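Local coordinates for protein putative rRNA methyltransferase (Sorangium cellulosum, PDB 4RWZ) that methylates 16S rRNA in the 30S ribosomal subunit to confer aminoglycoside resistance, probably using S-adenosylmethionine as methyl donor, at residues 1-9 against 58-66. Numbering follows the deposited sequence.
Sequences MIVQLGKAS and GERMREVSW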
loop_
_atom_site.group_PDB
_atom_site.type_symbol
_atom_site.label_atom_id
_atom_site.label_comp_id
_atom_site.label_asym_id
_atom_site.label_seq_id
_atom_site.Cartn_x
_atom_site.Cartn_y
_atom_site.Cartn_z
ATOM N N MET A 1 -2.411 10.652 -12.890
ATOM C CA MET A 1 -2.775 9.972 -11.638
ATOM C C MET A 1 -4.135 10.515 -11.234
ATOM O O MET A 1 -4.357 11.722 -11.373
ATOM C CB MET A 1 -1.765 10.317 -10.561
ATOM C CG MET A 1 -2.039 9.645 -9.232
ATOM S SD MET A 1 -0.704 9.786 -7.994
ATOM C CE MET A 1 -0.649 11.531 -7.662
ATOM N N ILE A 2 -5.016 9.665 -10.707
ATOM C CA ILE A 2 -6.363 10.127 -10.351
ATOM C C ILE A 2 -6.436 10.349 -8.842
ATOM O O ILE A 2 -6.126 9.427 -8.059
ATOM C CB ILE A 2 -7.426 9.094 -10.782
ATOM C CG1 ILE A 2 -7.401 8.819 -12.316
ATOM C CG2 ILE A 2 -8.816 9.578 -10.327
ATOM C CD1 ILE A 2 -7.489 10.062 -13.203
ATOM N N VAL A 3 -6.775 11.569 -8.431
ATOM C CA VAL A 3 -6.871 11.929 -7.014
ATOM C C VAL A 3 -8.338 12.148 -6.634
ATOM O O VAL A 3 -9.092 12.797 -7.385
ATOM C CB VAL A 3 -6.054 13.184 -6.740
ATOM C CG1 VAL A 3 -6.305 13.734 -5.317
ATOM C CG2 VAL A 3 -4.543 12.845 -6.902
ATOM N N GLN A 4 -8.753 11.569 -5.503
ATOM C CA GLN A 4 -10.120 11.686 -5.049
ATOM C C GLN A 4 -10.213 12.900 -4.156
ATOM O O GLN A 4 -9.409 13.040 -3.235
ATOM C CB GLN A 4 -10.568 10.414 -4.310
ATOM C CG GLN A 4 -12.109 10.345 -4.113
ATOM C CD GLN A 4 -12.835 10.046 -5.456
ATOM O OE1 GLN A 4 -12.264 9.453 -6.364
ATOM N NE2 GLN A 4 -14.068 10.496 -5.577
ATOM N N LEU A 5 -11.174 13.794 -4.424
ATOM C CA LEU A 5 -11.430 14.924 -3.544
ATOM C C LEU A 5 -12.928 15.004 -3.263
ATOM O O LEU A 5 -13.663 15.653 -4.038
ATOM C CB LEU A 5 -10.995 16.253 -4.190
ATOM C CG LEU A 5 -9.509 16.503 -4.472
ATOM C CD1 LEU A 5 -9.337 17.854 -5.174
ATOM C CD2 LEU A 5 -8.621 16.434 -3.219
ATOM N N GLY A 6 -13.385 14.318 -2.223
ATOM C CA GLY A 6 -14.798 14.113 -2.029
ATOM C C GLY A 6 -15.368 13.337 -3.225
ATOM O O GLY A 6 -14.870 12.287 -3.579
ATOM N N LYS A 7 -16.426 13.859 -3.829
ATOM C CA LYS A 7 -17.063 13.174 -4.981
ATOM C C LYS A 7 -16.271 13.386 -6.280
ATOM O O LYS A 7 -16.407 12.632 -7.241
ATOM C CB LYS A 7 -18.503 13.676 -5.163
ATOM C CG LYS A 7 -19.467 13.183 -4.037
ATOM C CD LYS A 7 -20.887 13.787 -4.175
ATOM C CE LYS A 7 -21.715 13.445 -2.903
ATOM N NZ LYS A 7 -23.150 13.985 -3.051
ATOM N N ALA A 8 -15.434 14.414 -6.332
ATOM C CA ALA A 8 -14.694 14.659 -7.575
ATOM C C ALA A 8 -13.446 13.809 -7.666
ATOM O O ALA A 8 -12.785 13.542 -6.671
ATOM C CB ALA A 8 -14.306 16.141 -7.693
ATOM N N SER A 9 -13.124 13.379 -8.881
ATOM C CA SER A 9 -11.812 12.808 -9.169
ATOM C C SER A 9 -11.106 13.868 -10.007
ATOM O O SER A 9 -11.724 14.553 -10.851
ATOM C CB SER A 9 -11.944 11.538 -9.964
ATOM O OG SER A 9 -12.198 11.934 -11.293
ATOM N N GLY A 58 -12.920 4.977 -5.969
ATOM C CA GLY A 58 -12.809 6.299 -5.349
ATOM C C GLY A 58 -13.937 6.601 -4.386
ATOM O O GLY A 58 -13.759 7.376 -3.440
ATOM N N GLU A 59 -15.095 5.979 -4.585
ATOM C CA GLU A 59 -16.248 6.271 -3.701
ATOM C C GLU A 59 -15.937 5.831 -2.269
ATOM O O GLU A 59 -16.450 6.417 -1.316
ATOM C CB GLU A 59 -17.559 5.648 -4.217
ATOM C CG GLU A 59 -17.921 4.259 -3.692
ATOM C CD GLU A 59 -17.418 3.096 -4.584
ATOM O OE1 GLU A 59 -17.051 3.346 -5.765
ATOM O OE2 GLU A 59 -17.441 1.920 -4.125
ATOM N N ARG A 60 -15.031 4.851 -2.090
ATOM C CA ARG A 60 -14.731 4.432 -0.722
ATOM C C ARG A 60 -14.001 5.521 0.041
ATOM O O ARG A 60 -14.061 5.545 1.287
ATOM C CB ARG A 60 -13.791 3.176 -0.707
ATOM C CG ARG A 60 -14.533 1.910 -1.197
ATOM C CD ARG A 60 -13.610 0.664 -1.122
ATOM N NE ARG A 60 -14.308 -0.546 -1.638
ATOM C CZ ARG A 60 -13.827 -1.355 -2.594
ATOM N NH1 ARG A 60 -12.706 -1.061 -3.224
ATOM N NH2 ARG A 60 -14.526 -2.421 -2.988
ATOM N N MET A 61 -13.252 6.353 -0.694
ATOM C CA MET A 61 -12.383 7.397 -0.085
ATOM C C MET A 61 -13.064 8.772 -0.128
ATOM O O MET A 61 -12.449 9.764 0.218
ATOM C CB MET A 61 -11.052 7.485 -0.843
ATOM C CG MET A 61 -10.289 6.185 -0.771
ATOM S SD MET A 61 -8.724 6.205 -1.678
ATOM C CE MET A 61 -9.369 6.338 -3.361
ATOM N N ARG A 62 -14.318 8.830 -0.541
ATOM C CA ARG A 62 -14.999 10.133 -0.708
ATOM C C ARG A 62 -14.936 10.924 0.597
ATOM O O ARG A 62 -14.563 12.106 0.627
ATOM C CB ARG A 62 -16.459 9.929 -1.087
ATOM C CG ARG A 62 -17.239 11.276 -1.092
ATOM C CD ARG A 62 -18.761 11.075 -1.010
ATOM N NE ARG A 62 -19.166 10.452 0.257
ATOM C CZ ARG A 62 -19.155 11.069 1.448
ATOM N NH1 ARG A 62 -18.738 12.338 1.588
ATOM N NH2 ARG A 62 -19.552 10.404 2.523
ATOM N N GLU A 63 -15.334 10.258 1.667
ATOM C CA GLU A 63 -15.486 10.957 2.941
ATOM C C GLU A 63 -14.178 11.473 3.509
ATOM O O GLU A 63 -14.023 12.667 3.935
ATOM C CB GLU A 63 -16.180 10.047 3.957
ATOM C CG GLU A 63 -16.176 10.681 5.358
ATOM C CD GLU A 63 -16.805 9.773 6.450
ATOM O OE1 GLU A 63 -17.497 8.782 6.126
ATOM O OE2 GLU A 63 -16.566 10.060 7.633
ATOM N N VAL A 64 -13.231 10.554 3.615
ATOM C CA VAL A 64 -11.935 10.928 4.163
ATOM C C VAL A 64 -11.209 11.934 3.298
ATOM O O VAL A 64 -10.517 12.801 3.840
ATOM C CB VAL A 64 -10.994 9.677 4.388
ATOM C CG1 VAL A 64 -10.536 9.098 3.058
ATOM C CG2 VAL A 64 -9.773 10.100 5.180
ATOM N N SER A 65 -11.335 11.809 1.954
ATOM C CA SER A 65 -10.584 12.736 1.087
ATOM C C SER A 65 -11.204 14.169 1.170
ATOM O O SER A 65 -10.478 15.139 1.122
ATOM C CB SER A 65 -10.514 12.255 -0.378
ATOM O OG SER A 65 -11.790 12.197 -0.984
ATOM N N TRP A 66 -12.514 14.274 1.352
ATOM C CA TRP A 66 -13.163 15.553 1.582
ATOM C C TRP A 66 -12.670 16.153 2.890
ATOM O O TRP A 66 -12.242 17.308 2.952
ATOM C CB TRP A 66 -14.683 15.402 1.656
ATOM C CG TRP A 66 -15.360 16.728 1.897
ATOM C CD1 TRP A 66 -15.946 17.192 3.065
ATOM C CD2 TRP A 66 -15.452 17.785 0.948
ATOM N NE1 TRP A 66 -16.441 18.468 2.848
ATOM C CE2 TRP A 66 -16.139 18.851 1.562
ATOM C CE3 TRP A 66 -15.052 17.918 -0.389
ATOM C CZ2 TRP A 66 -16.432 20.059 0.871
ATOM C CZ3 TRP A 66 -15.326 19.105 -1.071
ATOM C CH2 TRP A 66 -16.027 20.150 -0.450
#
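With chi1 at 64°, Ser65 holds its OG between its own backbone N and carbonyl carbon, where the hydroxyl meets the hairpin turn that follows strand 2-5. From strand 2-5, Gln4 sends its CG anti to the backbone N (chi1 -166°), and a bend at chi2 lays the amide over Gly58. The single hydrogen bond across the contact runs from Gly6 N to Ser65 OG (2.9 Å) and is noticeably bent. The same hydroxyl donates to Met61 O one helical turn back, standing above that carbonyl's plane, while Ser65 N reaches Met61 O from the opposite face. The hydroxyl thus relays the turn's N-H to the first turn of the helix. Gln4 spends its NE2 on Gly6 O (2.8 Å), a nearly straight bond close to its amide plane that fixes the rotation of the amide and leaves OE1 3.4 Å from Gly58 CA. The amide packs directly on this glycine, Gln4 CD lying 3.5 Å from Gly58 O. Gly6, second residue of the type II' turn from Leu5 to Ala8, lies against the helix backbone, its CA 3.3 Å from Arg62 O in a CA-H...O contact. Trp66 CB is 3.9 Å from Gly6 CA, which meets the indole obliquely. From the turn, the aliphatic part of Lys7 runs beside that of Arg62, CG of Lys7 3.8 Å from CD of Arg62, their charged ends apart. Strand 2-5 runs at 82° to helix segment 62-66, which has Met61 as N-cap. Gln4 and Ser65 also touch Val84 and Phe82, respectively, and backbone hydrogen bonds of Ile2 with Val84 and Gln4 with Phe82 join strand 2-5 of the N-terminal hairpin to strand 80-84, the outermost counted strand of the Rossmann-like methyltransferase sheet.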